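Local coordinates for protein extracellular ligand-binding receptor (PDB 4Q6B) that probably captures leucine or a related amino acid between two alpha/beta lobes and delivers it to an ABC transporter for uptake, at residues I13-P18 / A77-R82; A64-F69 / A91-Q96; M247-L252 / K344-G349. All coordinates share one frame; numbering follows the deposited sequence. Where two conformers were deposited one is given.

Interaction 1 (I13-P18 / A77-R82); sequences IGVAWP and AVIGHR. With LEU (leucine), chain B.
G14 and V15 pair with V78 and I79 across neighbouring parallel strands in the five-stranded sheet of one lobe, whose 2-1-3-4-5 strand order suits a type I periplasmic binding protein. Three backbone hydrogen bonds join them: G14 N to A77 O, I79 N to G14 O and A16 N to I79 O, the last 3.0 Å long. Past I79 a water continues the link, accepting from R82 N at 2.7 Å and probably donating to A16 O. At G80 a CB would clash with A16 O and with the preceding carbonyl, which fits a glycine, and the peptide bond from G80 to H81 is cis.

Apolar contact is modest: I13 CG2 approaches I79 CG1 at 4.1 Å, and helices 26-39 and 284-301 lie against I79.

Two CH-pi contacts follow. A16 CB stands over one face of the H81 ring, 3.6 Å from its centroid and 18° off the normal. H81 ND1 is bound by D55. R82 CB lies over the six-membered ring of W17, 3.8 Å from its centroid. R82 CG is anti to the backbone N (chi1 -174°) and meets W17 CH2 at 3.6 Å; the chain runs on extended to NE, bringing CD to W17 CZ2. P18 CD touches the same ring face, and W17 NE1 is held by D24.

The R82 guanidinium stands almost perpendicular to the indole, W17 CZ2 near its edge. One of its faces meets the bound leucine, NH2 lying 3.6 Å from ligand CD2. R82 thus offers leucine a flat packing surface, whereas S84, A105, T107 and N231 hydrogen-bond the ligand.

Interaction 2 (A64-F69 / A91-Q96); sequences AIAQAF and ASIYDQ
Y94 brings the outer end of its phenol up to A66, joining two neighbouring helices, 59-70 and 84-97, which run nearly parallel (11° between the short segments) beside the parallel sheet. Strand 75-79 lies between them in the chain, the repeating strand-helix order of a Rossmann-like beta-alpha-beta lobe.

From CB, the first torsion of Y94 (chi1 -65°) turns CG anti to its own carbonyl carbon, beside the backbone N. Contact with the other helix begins farther out. CE1 comes 3.6 Å from A66 O and stands more loosely beside F69 CB. Across the ring, CE2 reaches A66 CB, and CZ presses closer to the same methyl at 3.4 Å. At the tip, OH packs on A66 CA at 3.2 Å; its hydrogen-bond partner is H81 NE2, in the loop after strand 75-79. A phenylalanine here would keep the ring but would probably leave H81 NE2 without its hydroxyl mate.

A66 also meets I93, one residue earlier on the tyrosine's helix: its CB lies 4.0 Å from I93 CD1, and its carbonyl carbon is close to I93 CG2. The small alanine is thus wedged between isoleucine and phenol, with no hydrogen bond between the two segments. F69 and Y94 run side by side, pointing the same way, and both touch V78 of the sheet; Y94 OH lies in the plane of the F69 ring at its edge, 3.9 Å from CD2.

Interaction 3 (M247-L252 / K344-G349); sequences MTAEGL and KKMKDG
M247 and M346, both deposited as selenomethionine, cross at about a right angle. M247 SE stands unusually close to M346 CE, and the placing of M247, beside the unmodelled residues 236-246, is doubtful. M346 has CG anti to its own carbonyl carbon (chi1 -72°), and its chain bends twice more on the way to CE. Lower down, M346 CB comes 3.2 Å from A249 O, within the turn, while CG packs beside A249 CB and L252 CB.

E250 starts out away from the strand, then bends at chi2 (69°) and brings its carboxylate back to the backbone of K347 and D348. OE1 accepts from D348 N at 2.9 Å through its syn lone pair; OE2 adds a weak second bond to the same N-H. K345 is extended as far as CE and bends at chi4, where NZ bonds to G251 O at 2.8 Å.

The backbones are tied by G251 N to M346 O and by M346 N to L252 O, the latter 3.0 Å long. They join the two overlapping beta turns of 247-252 to strand 341-347 where it enters its hairpin with strand 350-353.

E250 OE2 also stands 3.7 Å from D348 OD1, a pairing of like charges. The D348 N-H, bonded to both carboxylate oxygens of E250, probably offsets part of that repulsion. Every hydrogen bond across this surface contact has at least one backbone partner.

How the interactions relate
Interactions 1 and 2 belong to one lobe, their centres 11 Å apart, and their segments alternate along the chain: strand 10-17, helix 59-70, strand 75-79, helix 84-97. They also touch directly, through the probable hydrogen bond between H81 NE2 and Y94 OH and the packing of F69 CZ on G14 CA. The helix pair thus backs the two strands whose ends lead toward the leucine pocket. Interaction 3 comes later in the chain, on the other side of its centre, and joins a loop to strand 341-347 of the seven-stranded mixed sheet. Its centre is about 31 Å from that of interaction 1, without contact. The bound leucine lies between the two sheets, consistent with a two-lobed binding protein.

Interaction 1 (I13-P18 / A77-R82)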
loop_
_atom_site.group_PDB
_atom_site.type_symbol
_atom_site.label_atom_id
_atom_site.label_comp_id
_atom_site.label_asym_id
_atom_site.label_seq_id
_atom_site.Cartn_x
_atom_site.Cartn_y
_atom_site.Cartn_z
ATOM N N ILE A 13 -12.719 10.330 -13.730
ATOM C CA ILE A 13 -12.408 9.274 -12.751
ATOM C C ILE A 13 -12.616 9.870 -11.369
ATOM O O ILE A 13 -12.124 10.977 -11.113
ATOM C CB ILE A 13 -10.949 8.799 -12.908
ATOM C CG1 ILE A 13 -10.810 8.071 -14.242
ATOM C CG2 ILE A 13 -10.541 7.864 -11.754
ATOM C CD1 ILE A 13 -9.343 7.616 -14.509
ATOM N N GLY A 14 -13.380 9.174 -10.525
ATOM C CA GLY A 14 -13.514 9.571 -9.101
ATOM C C GLY A 14 -12.296 9.182 -8.265
ATOM O O GLY A 14 -11.623 8.168 -8.516
ATOM N N VAL A 15 -11.979 9.988 -7.247
ATOM C CA VAL A 15 -10.878 9.635 -6.340
ATOM C C VAL A 15 -11.397 9.911 -4.929
ATOM O O VAL A 15 -11.898 11.002 -4.657
ATOM C CB VAL A 15 -9.591 10.475 -6.565
ATOM C CG1 VAL A 15 -8.483 9.968 -5.637
ATOM C CG2 VAL A 15 -9.161 10.442 -8.104
ATOM N N ALA A 16 -11.224 8.937 -4.031
ATOM C CA ALA A 16 -11.625 9.072 -2.622
ATOM C C ALA A 16 -10.364 8.872 -1.775
ATOM O O ALA A 16 -9.716 7.802 -1.859
ATOM C CB ALA A 16 -12.667 8.011 -2.286
ATOM N N TRP A 17 -9.995 9.885 -0.963
ATOM C CA TRP A 17 -8.729 9.862 -0.223
ATOM C C TRP A 17 -8.809 10.832 0.914
ATOM O O TRP A 17 -9.615 11.745 0.850
ATOM C CB TRP A 17 -7.570 10.323 -1.153
ATOM C CG TRP A 17 -6.185 9.956 -0.709
ATOM C CD1 TRP A 17 -5.250 10.794 -0.208
ATOM C CD2 TRP A 17 -5.569 8.662 -0.818
ATOM N NE1 TRP A 17 -4.054 10.094 0.044
ATOM C CE2 TRP A 17 -4.240 8.788 -0.335
ATOM C CE3 TRP A 17 -6.015 7.411 -1.303
ATOM C CZ2 TRP A 17 -3.337 7.700 -0.316
ATOM C CZ3 TRP A 17 -5.127 6.337 -1.282
ATOM C CH2 TRP A 17 -3.814 6.492 -0.789
ATOM N N PRO A 18 -8.011 10.635 1.976
ATOM C CA PRO A 18 -8.047 11.638 3.037
ATOM C C PRO A 18 -7.118 12.798 2.650
ATOM O O PRO A 18 -6.065 13.016 3.275
ATOM C CB PRO A 18 -7.522 10.893 4.270
ATOM C CG PRO A 18 -7.527 9.438 3.885
ATOM C CD PRO A 18 -7.337 9.395 2.418
ATOM N N ALA A 77 -14.674 5.141 -13.313
ATOM C CA ALA A 77 -13.927 4.289 -12.372
ATOM C C ALA A 77 -13.609 5.148 -11.146
ATOM O O ALA A 77 -13.703 6.387 -11.186
ATOM C CB ALA A 77 -12.626 3.779 -13.005
ATOM N N VAL A 78 -13.243 4.488 -10.047
ATOM C CA VAL A 78 -12.803 5.154 -8.815
ATOM C C VAL A 78 -11.452 4.643 -8.337
ATOM O O VAL A 78 -11.190 3.426 -8.316
ATOM C CB VAL A 78 -13.878 4.952 -7.686
ATOM C CG1 VAL A 78 -13.433 5.529 -6.288
ATOM C CG2 VAL A 78 -15.164 5.568 -8.147
ATOM N N ILE A 79 -10.605 5.597 -7.929
ATOM C CA ILE A 79 -9.303 5.325 -7.296
ATOM C C ILE A 79 -9.516 5.571 -5.809
ATOM O O ILE A 79 -9.936 6.653 -5.414
ATOM C CB ILE A 79 -8.192 6.281 -7.811
ATOM C CG1 ILE A 79 -7.904 5.922 -9.269
ATOM C CG2 ILE A 79 -6.877 6.030 -7.045
ATOM C CD1 ILE A 79 -6.959 6.881 -9.944
ATOM N N GLY A 80 -9.285 4.547 -5.000
ATOM C CA GLY A 80 -9.427 4.666 -3.555
ATOM C C GLY A 80 -9.813 3.296 -2.984
ATOM O O GLY A 80 -9.789 2.331 -3.737
ATOM N N HIS A 81 -10.102 3.202 -1.671
ATOM C CA HIS A 81 -9.830 4.268 -0.693
ATOM C C HIS A 81 -8.434 3.968 -0.096
ATOM O O HIS A 81 -7.719 3.072 -0.590
ATOM C CB HIS A 81 -10.915 4.283 0.402
ATOM C CG HIS A 81 -12.285 4.636 -0.113
ATOM N ND1 HIS A 81 -13.039 5.658 0.443
ATOM C CD2 HIS A 81 -13.030 4.137 -1.133
ATOM C CE1 HIS A 81 -14.180 5.769 -0.209
ATOM N NE2 HIS A 81 -14.204 4.857 -1.169
ATOM N N ARG A 82 -8.028 4.687 0.946
ATOM C CA ARG A 82 -6.668 4.483 1.490
ATOM C C ARG A 82 -6.708 3.388 2.540
ATOM O O ARG A 82 -5.981 2.374 2.446
ATOM C CB ARG A 82 -6.170 5.758 2.165
ATOM C CG ARG A 82 -4.708 5.663 2.633
ATOM C CD ARG A 82 -4.269 7.014 3.247
ATOM N NE ARG A 82 -2.869 7.065 3.689
ATOM C CZ ARG A 82 -2.470 6.863 4.939
ATOM N NH1 ARG A 82 -1.177 6.941 5.240
ATOM N NH2 ARG A 82 -3.364 6.578 5.879
HETATM N N LEU B . -2.054 -0.103 4.198
HETATM C CA LEU B . -2.971 0.619 5.087
HETATM C C LEU B . -4.344 -0.033 5.085
HETATM O O LEU B . -5.231 0.366 5.829
HETATM C CB LEU B . -3.075 2.075 4.634
HETATM C CG LEU B . -1.679 2.642 4.912
HETATM C CD1 LEU B . -1.157 3.393 3.722
HETATM C CD2 LEU B . -1.595 3.486 6.176
HETATM O OXT LEU B . -4.544 -1.007 4.345
HETATM O O HOH W 1 -9.333 7.040 0.793
#

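Interaction 2 (A64-F69 / A91-Q96)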
loop_
_atom_site.group_PDB
_atom_site.type_symbol
_atom_site.label_atom_id
_atom_site.label_comp_id
_atom_site.label_asym_id
_atom_site.label_seq_id
_atom_site.Cartn_x
_atom_site.Cartn_y
_atom_site.Cartn_z
ATOM N N ALA A 64 -20.576 7.185 2.118
ATOM C CA ALA A 64 -21.383 8.220 1.443
ATOM C C ALA A 64 -20.764 8.619 0.104
ATOM O O ALA A 64 -21.480 8.813 -0.895
ATOM C CB ALA A 64 -21.524 9.437 2.345
ATOM N N ILE A 65 -19.443 8.767 0.085
ATOM C CA ILE A 65 -18.705 9.076 -1.135
ATOM C C ILE A 65 -18.869 7.937 -2.127
ATOM O O ILE A 65 -19.111 8.174 -3.354
ATOM C CB ILE A 65 -17.212 9.334 -0.795
ATOM C CG1 ILE A 65 -17.085 10.716 -0.115
ATOM C CG2 ILE A 65 -16.286 9.236 -2.032
ATOM C CD1 ILE A 65 -15.711 11.005 0.515
ATOM N N ALA A 66 -18.789 6.696 -1.624
ATOM C CA ALA A 66 -18.846 5.539 -2.544
ATOM C C ALA A 66 -20.199 5.522 -3.264
ATOM O O ALA A 66 -20.257 5.339 -4.508
ATOM C CB ALA A 66 -18.609 4.182 -1.765
ATOM N N GLN A 67 -21.282 5.709 -2.500
ATOM C CA GLN A 67 -22.616 5.744 -3.067
ATOM C C GLN A 67 -22.758 6.917 -4.019
ATOM O O GLN A 67 -23.356 6.789 -5.073
ATOM C CB GLN A 67 -23.696 5.807 -1.966
ATOM C CG GLN A 67 -25.138 5.993 -2.466
ATOM C CD GLN A 67 -25.542 5.030 -3.584
ATOM O OE1 GLN A 67 -24.903 3.990 -3.800
ATOM N NE2 GLN A 67 -26.599 5.390 -4.324
ATOM N N ALA A 68 -22.204 8.068 -3.656
ATOM C CA ALA A 68 -22.300 9.219 -4.559
ATOM C C ALA A 68 -21.577 8.971 -5.876
ATOM O O ALA A 68 -22.090 9.382 -6.951
ATOM C CB ALA A 68 -21.774 10.459 -3.898
ATOM N N PHE A 69 -20.391 8.385 -5.816
ATOM C CA PHE A 69 -19.715 8.008 -7.084
ATOM C C PHE A 69 -20.512 6.972 -7.849
ATOM O O PHE A 69 -20.715 7.077 -9.073
ATOM C CB PHE A 69 -18.303 7.469 -6.824
ATOM C CG PHE A 69 -17.289 8.528 -6.524
ATOM C CD1 PHE A 69 -17.400 9.791 -7.078
ATOM C CD2 PHE A 69 -16.234 8.260 -5.661
ATOM C CE1 PHE A 69 -16.394 10.775 -6.851
ATOM C CE2 PHE A 69 -15.228 9.229 -5.408
ATOM C CZ PHE A 69 -15.324 10.514 -5.994
ATOM N N ALA A 91 -16.041 -1.129 -1.153
ATOM C CA ALA A 91 -15.976 -2.030 -2.316
ATOM C C ALA A 91 -17.281 -2.776 -2.556
ATOM O O ALA A 91 -17.563 -3.152 -3.728
ATOM C CB ALA A 91 -14.857 -3.066 -2.107
ATOM N N SER A 92 -18.095 -3.007 -1.518
ATOM C CA SER A 92 -19.366 -3.717 -1.744
ATOM C C SER A 92 -20.295 -2.839 -2.588
ATOM O O SER A 92 -21.015 -3.332 -3.454
ATOM C CB SER A 92 -20.035 -4.082 -0.410
ATOM O OG SER A 92 -21.309 -4.738 -0.670
ATOM N N ILE A 93 -20.313 -1.543 -2.286
ATOM C CA ILE A 93 -21.112 -0.580 -3.026
ATOM C C ILE A 93 -20.600 -0.472 -4.460
ATOM O O ILE A 93 -21.379 -0.476 -5.413
ATOM C CB ILE A 93 -21.068 0.814 -2.336
ATOM C CG1 ILE A 93 -21.754 0.741 -0.958
ATOM C CG2 ILE A 93 -21.736 1.909 -3.235
ATOM C CD1 ILE A 93 -21.617 2.051 -0.160
ATOM N N TYR A 94 -19.285 -0.337 -4.649
ATOM C CA TYR A 94 -18.759 -0.249 -6.008
ATOM C C TYR A 94 -19.016 -1.533 -6.774
ATOM O O TYR A 94 -19.451 -1.479 -7.923
ATOM C CB TYR A 94 -17.269 0.024 -5.923
ATOM C CG TYR A 94 -16.915 1.369 -5.299
ATOM C CD1 TYR A 94 -17.371 2.579 -5.856
ATOM C CD2 TYR A 94 -16.089 1.430 -4.178
ATOM C CE1 TYR A 94 -17.048 3.807 -5.282
ATOM C CE2 TYR A 94 -15.698 2.647 -3.643
ATOM C CZ TYR A 94 -16.187 3.833 -4.194
ATOM O OH TYR A 94 -15.819 5.022 -3.608
ATOM N N ASP A 95 -18.819 -2.690 -6.128
ATOM C CA ASP A 95 -18.990 -3.957 -6.839
ATOM C C ASP A 95 -20.445 -4.170 -7.278
ATOM O O ASP A 95 -20.725 -4.601 -8.417
ATOM C CB ASP A 95 -18.508 -5.119 -5.971
ATOM C CG ASP A 95 -18.376 -6.420 -6.758
ATOM O OD1 ASP A 95 -17.546 -6.499 -7.668
ATOM O OD2 ASP A 95 -19.112 -7.360 -6.456
ATOM N N GLN A 96 -21.387 -3.900 -6.374
ATOM C CA GLN A 96 -22.789 -4.071 -6.733
ATOM C C GLN A 96 -23.210 -3.090 -7.835
ATOM O O GLN A 96 -24.139 -3.375 -8.608
ATOM C CB GLN A 96 -23.685 -3.862 -5.500
ATOM C CG GLN A 96 -23.841 -5.075 -4.653
ATOM C CD GLN A 96 -25.086 -5.856 -5.065
ATOM O OE1 GLN A 96 -26.216 -5.528 -4.667
ATOM N NE2 GLN A 96 -24.886 -6.881 -5.892
#

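Interaction 3 (M247-L252 / K344-G349)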
loop_
_atom_site.group_PDB
_atom_site.type_symbol
_atom_site.label_atom_id
_atom_site.label_comp_id
_atom_site.label_asym_id
_atom_site.label_seq_id
_atom_site.Cartn_x
_atom_site.Cartn_y
_atom_site.Cartn_z
HETATM N N MSE A 247 16.103 10.803 14.757
HETATM C CA MSE A 247 16.382 9.643 13.912
HETATM C C MSE A 247 16.635 8.370 14.721
HETATM O O MSE A 247 17.659 7.694 14.582
HETATM C CB MSE A 247 17.509 9.924 12.912
HETATM C CG MSE A 247 17.221 9.310 11.572
HETATM SE SE MSE A 247 15.434 8.531 11.623
HETATM C CE MSE A 247 14.310 10.088 11.171
ATOM N N THR A 248 15.661 8.078 15.572
ATOM C CA THR A 248 15.581 6.856 16.350
ATOM C C THR A 248 15.475 5.626 15.437
ATOM O O THR A 248 15.854 4.519 15.832
ATOM C CB THR A 248 14.361 6.958 17.331
ATOM O OG1 THR A 248 14.799 7.415 18.617
ATOM C CG2 THR A 248 13.624 5.637 17.486
ATOM N N ALA A 249 15.007 5.831 14.202
ATOM C CA ALA A 249 14.691 4.726 13.286
ATOM C C ALA A 249 15.865 4.138 12.497
ATOM O O ALA A 249 15.644 3.349 11.561
ATOM C CB ALA A 249 13.598 5.138 12.313
ATOM N N GLU A 250 17.090 4.521 12.847
ATOM C CA GLU A 250 18.274 4.003 12.155
ATOM C C GLU A 250 18.252 2.467 12.092
ATOM O O GLU A 250 18.176 1.787 13.129
ATOM C CB GLU A 250 19.553 4.500 12.861
ATOM C CG GLU A 250 20.876 4.248 12.108
ATOM C CD GLU A 250 21.003 5.094 10.838
ATOM O OE1 GLU A 250 20.246 6.084 10.700
ATOM O OE2 GLU A 250 21.843 4.766 9.970
ATOM N N GLY A 251 18.282 1.940 10.873
ATOM C CA GLY A 251 18.347 0.510 10.654
ATOM C C GLY A 251 16.994 -0.168 10.541
ATOM O O GLY A 251 16.941 -1.359 10.214
ATOM N N LEU A 252 15.907 0.571 10.778
ATOM C CA LEU A 252 14.560 0.026 10.521
ATOM C C LEU A 252 14.372 -0.505 9.098
ATOM O O LEU A 252 14.661 0.196 8.124
ATOM C CB LEU A 252 13.495 1.071 10.834
ATOM C CG LEU A 252 12.032 0.662 10.578
ATOM C CD1 LEU A 252 11.545 -0.333 11.616
ATOM C CD2 LEU A 252 11.109 1.908 10.559
ATOM N N LYS A 344 13.040 -1.451 2.174
ATOM C CA LYS A 344 13.649 -0.128 2.373
ATOM C C LYS A 344 14.231 -0.087 3.750
ATOM O O LYS A 344 13.539 -0.433 4.693
ATOM C CB LYS A 344 12.540 0.928 2.280
ATOM C CG LYS A 344 11.782 0.895 0.945
ATOM C CD LYS A 344 10.894 2.106 0.736
ATOM C CE LYS A 344 10.141 1.932 -0.586
ATOM N NZ LYS A 344 9.248 3.066 -0.878
ATOM N N LYS A 345 15.492 0.317 3.881
ATOM C CA LYS A 345 16.169 0.357 5.176
ATOM C C LYS A 345 16.602 1.796 5.504
ATOM O O LYS A 345 17.254 2.465 4.689
ATOM C CB LYS A 345 17.365 -0.589 5.183
ATOM C CG LYS A 345 17.972 -0.847 6.566
ATOM C CD LYS A 345 19.005 -1.947 6.456
ATOM C CE LYS A 345 19.546 -2.365 7.806
ATOM N NZ LYS A 345 18.487 -3.009 8.629
HETATM N N MSE A 346 16.244 2.259 6.705
HETATM C CA MSE A 346 16.622 3.591 7.180
HETATM C C MSE A 346 18.113 3.708 7.448
HETATM O O MSE A 346 18.692 2.975 8.259
HETATM C CB MSE A 346 15.847 3.956 8.453
HETATM C CG MSE A 346 14.381 4.249 8.222
HETATM SE SE MSE A 346 14.098 5.975 7.322
HETATM C CE MSE A 346 14.840 7.061 8.680
ATOM N N LYS A 347 18.756 4.618 6.717
ATOM C CA LYS A 347 20.141 4.975 6.983
ATOM C C LYS A 347 20.252 6.497 6.910
ATOM O O LYS A 347 19.993 7.102 5.862
ATOM C CB LYS A 347 21.119 4.294 6.018
ATOM C CG LYS A 347 22.571 4.401 6.468
ATOM C CD LYS A 347 23.511 3.582 5.577
ATOM C CE LYS A 347 24.305 4.460 4.598
ATOM N NZ LYS A 347 24.653 3.719 3.341
ATOM N N ASP A 348 20.595 7.095 8.049
ATOM C CA ASP A 348 20.706 8.541 8.173
ATOM C C ASP A 348 19.452 9.271 7.694
ATOM O O ASP A 348 19.523 10.160 6.846
ATOM C CB ASP A 348 21.953 9.023 7.436
ATOM C CG ASP A 348 23.210 8.302 7.904
ATOM O OD1 ASP A 348 23.349 8.073 9.132
ATOM O OD2 ASP A 348 24.053 7.957 7.044
ATOM N N GLY A 349 18.296 8.885 8.230
ATOM C CA GLY A 349 17.056 9.568 7.916
ATOM C C GLY A 349 16.560 9.330 6.505
ATOM O O GLY A 349 15.544 9.897 6.084
#